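Side-chain contacts in endoglucanase family 5 (Clostridium acetobutylicum ATCC 824, PDB 6PZ7), which probably hydrolyses internal beta-1,4 linkages of cellulose and related plant polysaccharides, as a broad-specificity endoglucanase of glycoside hydrolase family 5, subfamily 4: residues P30-T33 with K39-K42; N24-S29 with Q76-R81; Y226-D231 with S236-E241; H221-Y226 with D312-L317; M7-I12 with S187-V192. All blocks are in the same frame, centred on the assembly; numbering follows the deposited sequence.

Interaction 1. Residues P30-T33 with K39-K42; sequences PDET and KTTK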
# COMPACT_ATOMS: atom_id res chain seq x y z
N PRO A 30 -15.13 -1.25 13.15
CA PRO A 30 -14.58 -0.10 13.87
C PRO A 30 -13.26 -0.38 14.55
O PRO A 30 -12.59 0.57 14.96
CB PRO A 30 -15.67 0.20 14.92
CG PRO A 30 -16.32 -1.08 15.16
CD PRO A 30 -16.31 -1.82 13.84
N ASP A 31 -12.85 -1.64 14.63
CA ASP A 31 -11.58 -1.97 15.26
C ASP A 31 -10.93 -3.15 14.55
O ASP A 31 -11.46 -3.68 13.57
CB ASP A 31 -11.76 -2.19 16.77
CG ASP A 31 -10.58 -1.63 17.58
OD1 ASP A 31 -9.43 -2.10 17.39
OD2 ASP A 31 -10.81 -0.70 18.40
N GLU A 32 -9.76 -3.54 15.05
CA GLU A 32 -8.83 -4.40 14.35
C GLU A 32 -9.41 -5.78 14.02
O GLU A 32 -9.03 -6.39 13.03
CB GLU A 32 -7.63 -4.50 15.32
CG GLU A 32 -6.58 -5.49 14.89
CD GLU A 32 -5.32 -5.46 15.75
OE1 GLU A 32 -5.30 -4.72 16.73
OE2 GLU A 32 -4.37 -6.18 15.35
N THR A 33 -10.27 -6.31 14.86
CA THR A 33 -10.87 -7.62 14.68
C THR A 33 -12.21 -7.56 13.95
O THR A 33 -12.86 -8.61 13.79
CB THR A 33 -11.03 -8.32 16.02
OG1 THR A 33 -11.88 -7.54 16.85
CG2 THR A 33 -9.69 -8.54 16.73
N LYS A 39 -6.57 -10.49 16.65
CA LYS A 39 -5.67 -9.40 17.03
C LYS A 39 -4.23 -9.77 16.65
O LYS A 39 -3.76 -10.88 16.91
CB LYS A 39 -5.79 -9.14 18.53
CG LYS A 39 -4.98 -7.95 19.01
CD LYS A 39 -5.27 -7.65 20.46
CE LYS A 39 -4.39 -6.50 20.95
NZ LYS A 39 -4.69 -6.10 22.37
N THR A 40 -3.53 -8.85 16.01
CA THR A 40 -2.18 -9.15 15.53
C THR A 40 -1.22 -9.36 16.69
O THR A 40 -1.29 -8.66 17.70
CB THR A 40 -1.69 -7.99 14.67
OG1 THR A 40 -2.66 -7.68 13.67
CG2 THR A 40 -0.38 -8.31 13.97
N THR A 41 -0.34 -10.34 16.54
CA THR A 41 0.69 -10.63 17.52
C THR A 41 2.08 -10.52 16.89
O THR A 41 2.27 -10.62 15.67
CB THR A 41 0.55 -12.05 18.09
OG1 THR A 41 0.77 -12.96 17.01
CG2 THR A 41 -0.81 -12.28 18.70
N LYS A 42 3.06 -10.34 17.77
CA LYS A 42 4.46 -10.36 17.35
C LYS A 42 4.79 -11.66 16.63
O LYS A 42 5.53 -11.67 15.64
CB LYS A 42 5.34 -10.19 18.59
CG LYS A 42 6.84 -10.30 18.38
CD LYS A 42 7.32 -9.28 17.38
CE LYS A 42 8.76 -8.81 17.72
NZ LYS A 42 9.77 -9.91 17.62
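Glu-32 reaches across to Thr-40 within the first beta-alpha loop of a TIM barrel, the long excursion that joins strand 19-22 to helix 42-51. Its side chain is fully stretched: CG stands anti to the backbone N (chi1 174°) and the chain stays extended beyond it, which carries the carboxylate to the far segment, where it crosses the side chain of Thr-40 at about a right angle. One oxygen, OE2, takes two bonds there. Thr-40 OG1 donates to Glu-32 OE2 over 2.8 Å, arriving nearly in line with the C-O bond, and Thr-40 N gives a straight bond of 2.9 Å to the same oxygen from well above the carboxylate plane. The hydroxyl can join in because Thr-40 OG1 sits beside its own backbone N (chi1 -52°), so that both donors of one residue face one acceptor. The other oxygen, OE1, is salt-bridged to Arg-81 on helix 76-91; with both oxygens engaged, the carboxylate is fixed in rotation, and its neighbours would be expected to favour the charged form. Around this buried polar centre the packing is lighter. Lys-39, extended throughout, sends its amine away and leaves CG 4.0 Å from Glu-32 OE1. On the exposed margin, Thr-33 turns its methyl inward, CG2 lying 3.7 Å from Lys-39 N.

Interaction 2. Residues N24-S29 with Q76-R81; sequences NTLDAS and QAWLNR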
# COMPACT_ATOMS: atom_id res chain seq x y z
N ASN A 24 -6.97 -6.05 6.04
CA ASN A 24 -8.23 -6.28 6.76
C ASN A 24 -8.02 -6.38 8.27
O ASN A 24 -8.66 -7.17 8.96
CB ASN A 24 -8.99 -7.50 6.22
CG ASN A 24 -9.73 -7.21 4.93
OD1 ASN A 24 -9.46 -6.24 4.22
ND2 ASN A 24 -10.67 -8.11 4.59
N THR A 25 -7.15 -5.50 8.78
CA THR A 25 -6.72 -5.51 10.17
C THR A 25 -6.91 -4.10 10.75
O THR A 25 -8.03 -3.74 11.10
CB THR A 25 -5.32 -6.09 10.28
OG1 THR A 25 -5.31 -7.38 9.60
CG2 THR A 25 -4.86 -6.34 11.68
N LEU A 26 -5.86 -3.28 10.83
CA LEU A 26 -6.04 -1.90 11.30
C LEU A 26 -6.83 -1.03 10.31
O LEU A 26 -7.25 0.09 10.66
CB LEU A 26 -4.72 -1.28 11.71
CG LEU A 26 -4.00 -1.99 12.85
CD1 LEU A 26 -2.62 -1.41 13.04
CD2 LEU A 26 -4.76 -1.97 14.14
N ASP A 27 -6.99 -1.54 9.11
CA ASP A 27 -7.83 -0.96 8.07
C ASP A 27 -9.27 -1.36 8.20
O ASP A 27 -10.15 -0.75 7.54
CB ASP A 27 -7.30 -1.29 6.67
CG ASP A 27 -6.94 -2.75 6.45
OD1 ASP A 27 -7.29 -3.31 5.37
OD2 ASP A 27 -6.29 -3.37 7.32
N ALA A 28 -9.58 -2.38 9.01
CA ALA A 28 -10.95 -2.76 9.30
C ALA A 28 -11.58 -1.73 10.21
O ALA A 28 -10.89 -0.87 10.78
CB ALA A 28 -11.01 -4.14 9.96
N SER A 29 -12.89 -1.80 10.40
CA SER A 29 -13.59 -0.90 11.30
C SER A 29 -14.70 -1.68 11.98
O SER A 29 -15.16 -2.70 11.45
CB SER A 29 -14.16 0.33 10.58
OG SER A 29 -14.77 -0.02 9.37
N GLN A 76 -6.24 8.34 21.48
CA GLN A 76 -4.91 7.94 21.94
C GLN A 76 -4.77 6.42 22.01
O GLN A 76 -3.69 5.89 21.72
CB GLN A 76 -4.65 8.55 23.31
CG GLN A 76 -3.32 8.23 23.91
CD GLN A 76 -3.09 8.95 25.24
OE1 GLN A 76 -2.69 10.12 25.26
NE2 GLN A 76 -3.39 8.27 26.34
N ALA A 77 -5.80 5.71 22.45
CA ALA A 77 -5.67 4.27 22.53
C ALA A 77 -5.48 3.65 21.15
O ALA A 77 -4.82 2.62 21.01
CB ALA A 77 -6.90 3.67 23.19
N TRP A 78 -6.10 4.22 20.12
CA TRP A 78 -5.89 3.72 18.77
C TRP A 78 -4.46 3.97 18.33
O TRP A 78 -3.81 3.07 17.78
CB TRP A 78 -6.89 4.37 17.82
CG TRP A 78 -6.78 3.91 16.38
CD1 TRP A 78 -6.34 4.65 15.33
CD2 TRP A 78 -7.11 2.63 15.85
NE1 TRP A 78 -6.39 3.92 14.18
CE2 TRP A 78 -6.87 2.67 14.46
CE3 TRP A 78 -7.61 1.45 16.42
CZ2 TRP A 78 -7.13 1.58 13.63
CZ3 TRP A 78 -7.86 0.37 15.59
CH2 TRP A 78 -7.62 0.44 14.21
N LEU A 79 -3.95 5.19 18.52
CA LEU A 79 -2.56 5.45 18.18
C LEU A 79 -1.63 4.51 18.92
O LEU A 79 -0.63 4.04 18.36
CB LEU A 79 -2.19 6.90 18.48
CG LEU A 79 -2.49 7.93 17.42
CD1 LEU A 79 -2.37 9.32 18.02
CD2 LEU A 79 -1.59 7.78 16.20
N ASN A 80 -1.91 4.23 20.18
CA ASN A 80 -1.06 3.34 20.96
C ASN A 80 -1.04 1.94 20.34
O ASN A 80 0.02 1.31 20.23
CB ASN A 80 -1.55 3.24 22.41
CG ASN A 80 -1.29 4.49 23.22
OD1 ASN A 80 -0.51 5.36 22.84
ND2 ASN A 80 -1.93 4.56 24.37
N ARG A 81 -2.22 1.45 19.89
CA ARG A 81 -2.28 0.14 19.24
C ARG A 81 -1.56 0.13 17.91
O ARG A 81 -0.80 -0.81 17.61
CB ARG A 81 -3.73 -0.32 19.08
CG ARG A 81 -3.85 -1.67 18.40
CD ARG A 81 -3.06 -2.77 19.12
NE ARG A 81 -3.15 -4.00 18.32
CZ ARG A 81 -2.29 -5.01 18.41
NH1 ARG A 81 -1.28 -5.01 19.26
NH2 ARG A 81 -2.42 -6.03 17.57
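Leu-26 and Trp-78 make most of the apolar contact between the loop 24-29 and the start of helix 76-91. Their side chains run past each other in opposite directions, and Leu-26 CD2 comes to 3.7 Å from Trp-78 CH2, at the far end of the indole. Trp-78 gets there because its CG is anti to the backbone N (chi1 -179°), which extends the ring from the helix toward the loop. Arg-81 adds only its aliphatic part, with CG 4.4 Å from Leu-26 CD2; its guanidinium group turns to Glu-32 and Glu-84 in salt bridges.

A polar atom also meets the indole: Leu-26 O lies at the ring edge, near its plane, 3.3 Å from Trp-78 CZ2. Another ring, that of His-65, stacks with Trp-78.

Hydrogen bonds keep the loop in shape. Residues Thr-25 to Ala-28 form a type I turn, and the carboxylate of Asp-27 folds back on the chain, OD1 accepting from Asn-24 N at 2.8 Å and OD2 from Thr-25 N at 2.7 Å, the latter from above its plane. Together these contacts seat the loop after the first strand against the helix after the second, neighbouring beta-alpha units of the TIM barrel characteristic of family 5 glycoside hydrolases.

Interaction 3. Residues Y226-D231 with S236-E241; sequences YSFAMD and SHWGGE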
# COMPACT_ATOMS: atom_id res chain seq x y z
N TYR A 226 -6.21 -8.79 -14.27
CA TYR A 226 -7.45 -8.68 -13.51
C TYR A 226 -8.29 -9.95 -13.54
O TYR A 226 -8.79 -10.42 -12.49
CB TYR A 226 -8.27 -7.50 -14.08
CG TYR A 226 -9.65 -7.38 -13.48
CD1 TYR A 226 -10.74 -7.94 -14.10
CD2 TYR A 226 -9.84 -6.72 -12.27
CE1 TYR A 226 -12.02 -7.84 -13.56
CE2 TYR A 226 -11.12 -6.63 -11.70
CZ TYR A 226 -12.19 -7.19 -12.36
OH TYR A 226 -13.46 -7.07 -11.81
N SER A 227 -8.50 -10.52 -14.71
CA SER A 227 -9.43 -11.63 -14.80
C SER A 227 -8.96 -12.83 -13.99
O SER A 227 -9.76 -13.50 -13.33
CB SER A 227 -9.66 -12.01 -16.27
OG SER A 227 -10.36 -10.98 -16.95
N PHE A 228 -7.67 -13.13 -14.04
CA PHE A 228 -7.10 -14.22 -13.24
C PHE A 228 -7.03 -13.84 -11.76
O PHE A 228 -7.38 -14.63 -10.87
CB PHE A 228 -5.70 -14.53 -13.75
CG PHE A 228 -4.96 -15.53 -12.90
CD1 PHE A 228 -4.08 -15.12 -11.88
CD2 PHE A 228 -5.16 -16.90 -13.10
CE1 PHE A 228 -3.43 -16.03 -11.11
CE2 PHE A 228 -4.49 -17.81 -12.32
CZ PHE A 228 -3.64 -17.38 -11.31
N ALA A 229 -6.52 -12.65 -11.46
CA ALA A 229 -6.07 -12.34 -10.12
C ALA A 229 -7.22 -11.91 -9.22
O ALA A 229 -7.24 -12.26 -8.03
CB ALA A 229 -5.02 -11.23 -10.19
N MET A 230 -8.15 -11.09 -9.73
CA MET A 230 -9.22 -10.51 -8.93
C MET A 230 -10.60 -11.10 -9.18
O MET A 230 -11.39 -11.19 -8.26
CB MET A 230 -9.34 -8.99 -9.13
CG MET A 230 -8.14 -8.16 -8.82
SD MET A 230 -8.53 -6.39 -8.66
CE MET A 230 -8.82 -6.24 -6.94
N ASP A 231 -10.91 -11.42 -10.43
CA ASP A 231 -12.29 -11.73 -10.81
C ASP A 231 -12.64 -13.16 -10.45
O ASP A 231 -12.06 -14.09 -11.02
CB ASP A 231 -12.46 -11.50 -12.31
CG ASP A 231 -13.91 -11.60 -12.77
OD1 ASP A 231 -14.78 -11.95 -11.96
OD2 ASP A 231 -14.13 -11.32 -13.97
N SER A 236 -8.84 -19.47 -14.14
CA SER A 236 -8.01 -19.94 -13.05
C SER A 236 -6.61 -20.35 -13.49
O SER A 236 -5.85 -20.87 -12.68
CB SER A 236 -8.68 -21.12 -12.35
OG SER A 236 -8.78 -22.21 -13.24
N HIS A 237 -6.25 -20.09 -14.75
CA HIS A 237 -4.95 -20.45 -15.28
C HIS A 237 -4.13 -19.24 -15.66
O HIS A 237 -4.65 -18.28 -16.23
CB HIS A 237 -5.11 -21.38 -16.50
CG HIS A 237 -5.73 -22.69 -16.15
ND1 HIS A 237 -6.99 -23.06 -16.58
CD2 HIS A 237 -5.29 -23.70 -15.36
CE1 HIS A 237 -7.28 -24.26 -16.10
NE2 HIS A 237 -6.27 -24.67 -15.36
N TRP A 238 -2.85 -19.28 -15.31
CA TRP A 238 -1.90 -18.26 -15.71
C TRP A 238 -0.62 -18.97 -16.08
O TRP A 238 -0.15 -19.81 -15.31
CB TRP A 238 -1.61 -17.25 -14.57
CG TRP A 238 -0.84 -16.04 -15.05
CD1 TRP A 238 -1.39 -14.85 -15.43
CD2 TRP A 238 0.58 -15.90 -15.23
NE1 TRP A 238 -0.41 -13.98 -15.85
CE2 TRP A 238 0.81 -14.60 -15.72
CE3 TRP A 238 1.67 -16.77 -15.05
CZ2 TRP A 238 2.07 -14.15 -16.03
CZ3 TRP A 238 2.93 -16.30 -15.34
CH2 TRP A 238 3.12 -15.00 -15.84
N GLY A 239 -0.03 -18.58 -17.19
CA GLY A 239 1.23 -19.13 -17.64
C GLY A 239 1.30 -18.97 -19.15
O GLY A 239 0.32 -18.95 -19.88
N GLY A 240 2.52 -18.92 -19.64
CA GLY A 240 2.74 -18.93 -21.07
C GLY A 240 3.08 -17.55 -21.60
O GLY A 240 3.02 -16.52 -20.91
N GLU A 241 3.43 -17.56 -22.86
CA GLU A 241 4.03 -16.37 -23.48
C GLU A 241 3.07 -15.18 -23.51
O GLU A 241 3.49 -14.04 -23.29
CB GLU A 241 4.51 -16.71 -24.90
CG GLU A 241 5.74 -17.61 -24.93
CD GLU A 241 6.89 -17.08 -24.09
OE1 GLU A 241 7.20 -17.69 -23.02
OE2 GLU A 241 7.47 -16.03 -24.47
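Phe-228 lays one face of its ring under the CB of Trp-238. That carbon stands 3.7 Å from the ring centroid and only 12° off the normal, a CH-pi contact almost over the middle of the ring. Beyond CB the indole leads away, and its edge is directed at the same phenylalanine: the Phe-228 ring and the five-membered ring of Trp-238 form an edge-to-face pair, centroids 5.4 Å apart and planes at 57°. Two backbone oxygens come close to the phenyl group. Ser-236 O lies at its edge, near the ring plane, 3.4 Å from Phe-228 CE2, while His-237 O approaches Phe-228 CD2 obliquely at 3.5 Å. With CG anti to the backbone N (chi1 174°), Phe-228 holds its ring out from the short helix toward 236-238.

The contact closes a short loop on the outer part of the TIM barrel, between the one-turn helix 226-229 that follows the sixth strand and the longer helix 241-259. Helix 278-294 packs beside both rings, with Leu-284 touching Phe-228 and Trp-238 alike. Ser-236 O accepts from Asn-277 and Trp-238 N donates to Ser-280, bonds that position the backbone round the phenyl ring. Within 226-231, Tyr-226 O accepts from both Met-230 N at 2.9 Å and Asp-231 N at 3.1 Å, winding up the end of the short helix that carries Phe-228.

Interaction 4. Residues H221-Y226 with D312-L317; sequences HMYAPY and DNYGIL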
# COMPACT_ATOMS: atom_id res chain seq x y z
N HIS A 221 -1.00 0.33 -7.20
CA HIS A 221 -1.59 -0.97 -6.87
C HIS A 221 -1.96 -1.63 -8.19
O HIS A 221 -2.51 -0.97 -9.08
CB HIS A 221 -2.81 -0.85 -5.99
CG HIS A 221 -2.49 -0.26 -4.65
ND1 HIS A 221 -3.48 0.11 -3.77
CD2 HIS A 221 -1.32 0.06 -4.05
CE1 HIS A 221 -2.93 0.61 -2.67
NE2 HIS A 221 -1.62 0.61 -2.83
N MET A 222 -1.62 -2.91 -8.38
CA MET A 222 -1.83 -3.56 -9.67
C MET A 222 -2.01 -5.07 -9.50
O MET A 222 -1.05 -5.85 -9.48
CB MET A 222 -0.66 -3.24 -10.60
CG MET A 222 -0.91 -3.67 -12.05
SD MET A 222 0.30 -3.21 -13.28
CE MET A 222 1.49 -4.50 -13.01
N TYR A 223 -3.27 -5.47 -9.45
CA TYR A 223 -3.64 -6.87 -9.30
C TYR A 223 -3.82 -7.47 -10.70
O TYR A 223 -4.92 -7.78 -11.15
CB TYR A 223 -4.91 -7.02 -8.48
CG TYR A 223 -4.83 -6.62 -7.03
CD1 TYR A 223 -4.82 -7.58 -6.04
CD2 TYR A 223 -4.83 -5.27 -6.63
CE1 TYR A 223 -4.83 -7.24 -4.71
CE2 TYR A 223 -4.83 -4.92 -5.28
CZ TYR A 223 -4.84 -5.91 -4.33
OH TYR A 223 -4.88 -5.60 -3.00
N ALA A 224 -2.74 -7.59 -11.39
CA ALA A 224 -2.74 -8.00 -12.79
C ALA A 224 -2.41 -9.49 -12.96
O ALA A 224 -1.63 -10.04 -12.17
CB ALA A 224 -1.71 -7.19 -13.58
N PRO A 225 -2.94 -10.13 -14.00
CA PRO A 225 -4.04 -9.66 -14.86
C PRO A 225 -5.35 -9.79 -14.12
O PRO A 225 -5.60 -10.79 -13.42
CB PRO A 225 -3.98 -10.60 -16.06
CG PRO A 225 -3.37 -11.87 -15.52
CD PRO A 225 -2.51 -11.49 -14.34
N TYR A 226 -6.21 -8.79 -14.27
CA TYR A 226 -7.45 -8.68 -13.51
C TYR A 226 -8.29 -9.95 -13.54
O TYR A 226 -8.79 -10.42 -12.49
CB TYR A 226 -8.27 -7.50 -14.08
CG TYR A 226 -9.65 -7.38 -13.48
CD1 TYR A 226 -10.74 -7.94 -14.10
CD2 TYR A 226 -9.84 -6.72 -12.27
CE1 TYR A 226 -12.02 -7.84 -13.56
CE2 TYR A 226 -11.12 -6.63 -11.70
CZ TYR A 226 -12.19 -7.19 -12.36
OH TYR A 226 -13.46 -7.07 -11.81
N ASP A 312 -12.34 -12.64 -3.21
CA ASP A 312 -11.69 -11.85 -2.16
C ASP A 312 -10.81 -12.67 -1.23
O ASP A 312 -10.45 -12.18 -0.14
CB ASP A 312 -12.72 -11.02 -1.36
CG ASP A 312 -12.11 -9.86 -0.62
OD1 ASP A 312 -11.26 -9.18 -1.20
OD2 ASP A 312 -12.48 -9.65 0.54
N ASN A 313 -10.43 -13.89 -1.58
CA ASN A 313 -9.60 -14.71 -0.69
C ASN A 313 -8.14 -14.59 -1.11
O ASN A 313 -7.61 -15.41 -1.86
CB ASN A 313 -10.05 -16.16 -0.72
CG ASN A 313 -11.32 -16.40 0.08
OD1 ASN A 313 -11.27 -16.56 1.30
ND2 ASN A 313 -12.46 -16.50 -0.61
N TYR A 314 -7.47 -13.53 -0.62
CA TYR A 314 -6.08 -13.21 -0.92
C TYR A 314 -5.10 -13.71 0.14
O TYR A 314 -3.87 -13.57 -0.05
CB TYR A 314 -5.91 -11.67 -1.05
CG TYR A 314 -6.57 -11.07 -2.26
CD1 TYR A 314 -5.94 -11.10 -3.48
CD2 TYR A 314 -7.80 -10.43 -2.17
CE1 TYR A 314 -6.52 -10.54 -4.60
CE2 TYR A 314 -8.37 -9.82 -3.28
CZ TYR A 314 -7.72 -9.91 -4.49
OH TYR A 314 -8.25 -9.35 -5.65
N GLY A 315 -5.58 -14.24 1.26
CA GLY A 315 -4.70 -14.61 2.35
C GLY A 315 -3.80 -15.78 1.99
O GLY A 315 -4.24 -16.76 1.40
N ILE A 316 -2.56 -15.71 2.45
CA ILE A 316 -1.60 -16.79 2.26
C ILE A 316 -1.03 -17.30 3.58
O ILE A 316 -0.51 -18.43 3.60
CB ILE A 316 -0.49 -16.42 1.23
CG1 ILE A 316 0.30 -15.20 1.68
CG2 ILE A 316 -1.13 -16.19 -0.15
CD1 ILE A 316 1.46 -14.80 0.74
N LEU A 317 -1.12 -16.52 4.66
CA LEU A 317 -0.77 -16.95 6.01
C LEU A 317 -2.07 -17.24 6.78
O LEU A 317 -3.00 -16.41 6.75
CB LEU A 317 -0.01 -15.84 6.73
CG LEU A 317 0.37 -16.10 8.19
CD1 LEU A 317 1.32 -17.26 8.32
CD2 LEU A 317 0.97 -14.86 8.81
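Tyr-223 and Tyr-314 meet ring to ring, and this single pair makes the whole contact. The tight part is one side of each phenol: CD1 and CE1 of Tyr-223 both lie 3.7 Å from CE1 of Tyr-314, and Tyr-314 CZ follows at 3.9 Å from Tyr-223 CE1. The rings form an offset edge-to-face pair, the edge of Tyr-223 turned toward the face of Tyr-314, with centroids 5.3 Å apart and planes at 62°. In both residues CG lies beside the backbone N, anti to the carbonyl carbon (chi1 -66° and -69°), and each CB points toward the opposite segment, so the two rings bridge backbones whose nearest CA atoms are 10.8 Å apart. Tyr-314 is buried, with Asp-312 OD1 at its ring edge, near the plane. Met-230, modelled in two conformers, packs on both tyrosines in one of them.

The two loops follow the sixth and eighth strands of the TIM barrel, at the C-terminal ends where family 5 enzymes hold their active site; His-221, two residues before Tyr-223, hydrogen-bonds Glu-146. Trp-302, on the eighth strand, packs against both tyrosines, edge-to-face with Tyr-314.

The looser side belongs to Tyr-223, the centre of an inverse gamma turn. It is partly exposed, its hydroxyl has a weak bond to Gln-269, and a 1,2-ethanediol, probably from the crystallisation liquor, lies about 3 Å from its side chain, as such molecules often do in pockets.

Interaction 5. Residues M7-I12 with S187-V192; sequences MTSQQI and SRFIMV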
# COMPACT_ATOMS: atom_id res chain seq x y z
N MET A 7 21.05 7.52 2.00
CA MET A 7 20.46 6.65 1.00
C MET A 7 19.49 7.42 0.11
O MET A 7 18.84 8.38 0.51
CB MET A 7 19.76 5.46 1.66
CG MET A 7 20.74 4.33 2.05
SD MET A 7 19.96 3.02 3.02
CE MET A 7 19.15 2.06 1.74
N THR A 8 19.44 7.01 -1.14
CA THR A 8 18.48 7.54 -2.08
C THR A 8 17.18 6.77 -2.00
O THR A 8 17.11 5.66 -1.46
CB THR A 8 18.98 7.45 -3.51
OG1 THR A 8 19.03 6.06 -3.87
CG2 THR A 8 20.32 8.15 -3.66
N SER A 9 16.12 7.35 -2.59
CA SER A 9 14.84 6.67 -2.66
C SER A 9 14.96 5.33 -3.35
O SER A 9 14.38 4.34 -2.91
CB SER A 9 13.79 7.56 -3.35
OG SER A 9 13.41 8.64 -2.53
N GLN A 10 15.72 5.26 -4.44
CA GLN A 10 15.81 3.99 -5.16
C GLN A 10 16.55 2.95 -4.32
O GLN A 10 16.20 1.76 -4.32
CB GLN A 10 16.48 4.17 -6.53
CG GLN A 10 16.54 2.88 -7.37
CD GLN A 10 15.16 2.34 -7.75
OE1 GLN A 10 14.34 3.07 -8.33
NE2 GLN A 10 14.90 1.08 -7.44
N GLN A 11 17.58 3.37 -3.58
CA GLN A 11 18.26 2.46 -2.66
C GLN A 11 17.31 1.94 -1.58
O GLN A 11 17.32 0.74 -1.24
CB GLN A 11 19.47 3.14 -2.03
CG GLN A 11 20.63 3.28 -3.03
CD GLN A 11 21.77 4.09 -2.43
OE1 GLN A 11 21.56 5.10 -1.72
NE2 GLN A 11 22.98 3.70 -2.72
N ILE A 12 16.42 2.81 -1.08
CA ILE A 12 15.41 2.39 -0.11
C ILE A 12 14.49 1.35 -0.74
O ILE A 12 14.20 0.30 -0.14
CB ILE A 12 14.61 3.60 0.41
CG1 ILE A 12 15.47 4.49 1.31
CG2 ILE A 12 13.35 3.18 1.15
CD1 ILE A 12 15.77 3.93 2.69
N SER A 187 13.46 13.93 6.98
CA SER A 187 14.14 13.12 5.98
C SER A 187 13.49 11.76 5.75
O SER A 187 14.08 10.91 5.07
CB SER A 187 15.61 12.93 6.34
OG SER A 187 15.71 12.39 7.64
N ARG A 188 12.32 11.51 6.34
CA ARG A 188 11.63 10.23 6.15
C ARG A 188 11.22 10.07 4.69
O ARG A 188 10.83 11.03 4.02
CB ARG A 188 10.39 10.18 7.05
CG ARG A 188 9.73 8.82 7.09
CD ARG A 188 8.63 8.67 8.14
NE ARG A 188 9.06 9.15 9.44
CZ ARG A 188 10.00 8.62 10.19
NH1 ARG A 188 10.58 7.48 9.87
NH2 ARG A 188 10.41 9.27 11.29
N PHE A 189 11.28 8.86 4.19
CA PHE A 189 10.75 8.52 2.87
C PHE A 189 9.23 8.40 2.93
O PHE A 189 8.66 7.90 3.90
CB PHE A 189 11.43 7.26 2.33
CG PHE A 189 12.89 7.47 2.08
CD1 PHE A 189 13.82 7.34 3.11
CD2 PHE A 189 13.34 7.96 0.86
CE1 PHE A 189 15.16 7.65 2.90
CE2 PHE A 189 14.69 8.23 0.66
CZ PHE A 189 15.58 8.08 1.68
N ILE A 190 8.59 8.92 1.88
CA ILE A 190 7.14 9.07 1.82
C ILE A 190 6.65 8.52 0.50
O ILE A 190 7.14 8.92 -0.56
CB ILE A 190 6.69 10.54 2.01
CG1 ILE A 190 7.18 11.12 3.33
CG2 ILE A 190 5.17 10.62 1.92
CD1 ILE A 190 7.01 12.62 3.50
N MET A 191 5.66 7.64 0.55
CA MET A 191 4.97 7.13 -0.63
C MET A 191 3.72 7.95 -0.90
O MET A 191 2.95 8.25 0.03
CB MET A 191 4.59 5.66 -0.45
CG MET A 191 5.77 4.73 -0.57
SD MET A 191 5.50 3.04 0.05
CE MET A 191 4.14 2.51 -0.97
N VAL A 192 3.48 8.29 -2.17
CA VAL A 192 2.27 9.02 -2.60
C VAL A 192 1.65 8.31 -3.79
O VAL A 192 2.39 7.92 -4.72
CB VAL A 192 2.57 10.49 -2.96
CG1 VAL A 192 3.15 11.21 -1.77
CG2 VAL A 192 3.46 10.66 -4.22
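Phe-189, just before the fifth strand 190-193, packs on helix 9-16, which lies across the N-terminal end of the TIM barrel. From CB, which points toward the helix, Phe-189 CG stands beside the backbone N (chi1 -65°) and lies 4.0 Å from Ile-12 CG1. That methylene carbon sits over the middle of one face, 3.6 Å from the Phe-189 centroid and 12° off the normal, a CH-pi contact. Along one side of the ring CD1 and then CE1 run beneath Ile-12, whose methyl CD1 is 3.8 Å from Phe-189 CE1. The other side, CD2 and CE2, passes the hydroxyl of Ser-9; in the conformer given, Ser-9 OG lies at the ring edge near its plane, 3.5 Å from Phe-189 CD2, and is bonded to Lys-214 O. At the tip, CZ is met in plane by the backbone carbonyl oxygen of Met-7.

The start of the helix is held by a capping box: Gln-11 N donates to Thr-8 OG1 at 3.1 Å, and Thr-8 N returns a bond to Gln-11 OE1. This second bond, from Thr-8 N, is 2.9 Å long and reaches Gln-11 OE1 in its carbonyl plane, on a lone pair.

All five contacts belong to one eight-stranded TIM barrel, spread round it. Interactions 1 and 2 share the loop after the first strand, their centres 7 Å apart, and touch where Thr-40 packs on Thr-25; along the chain interaction 1 is nested inside interaction 2, and both inside interaction 5. Interactions 3 and 4, centres 11 Å apart, share Tyr-226 and touch through Met-230, with interaction 3 nested in interaction 4. Interactions 4 and 5 lie on opposite sides of the chain's centre, 25 Å between their own centres. Interactions 1 and 2 thus concern the loop after strand one, interaction 4 joins the loops after strands six and eight, and interaction 5 lies at the barrel's other end.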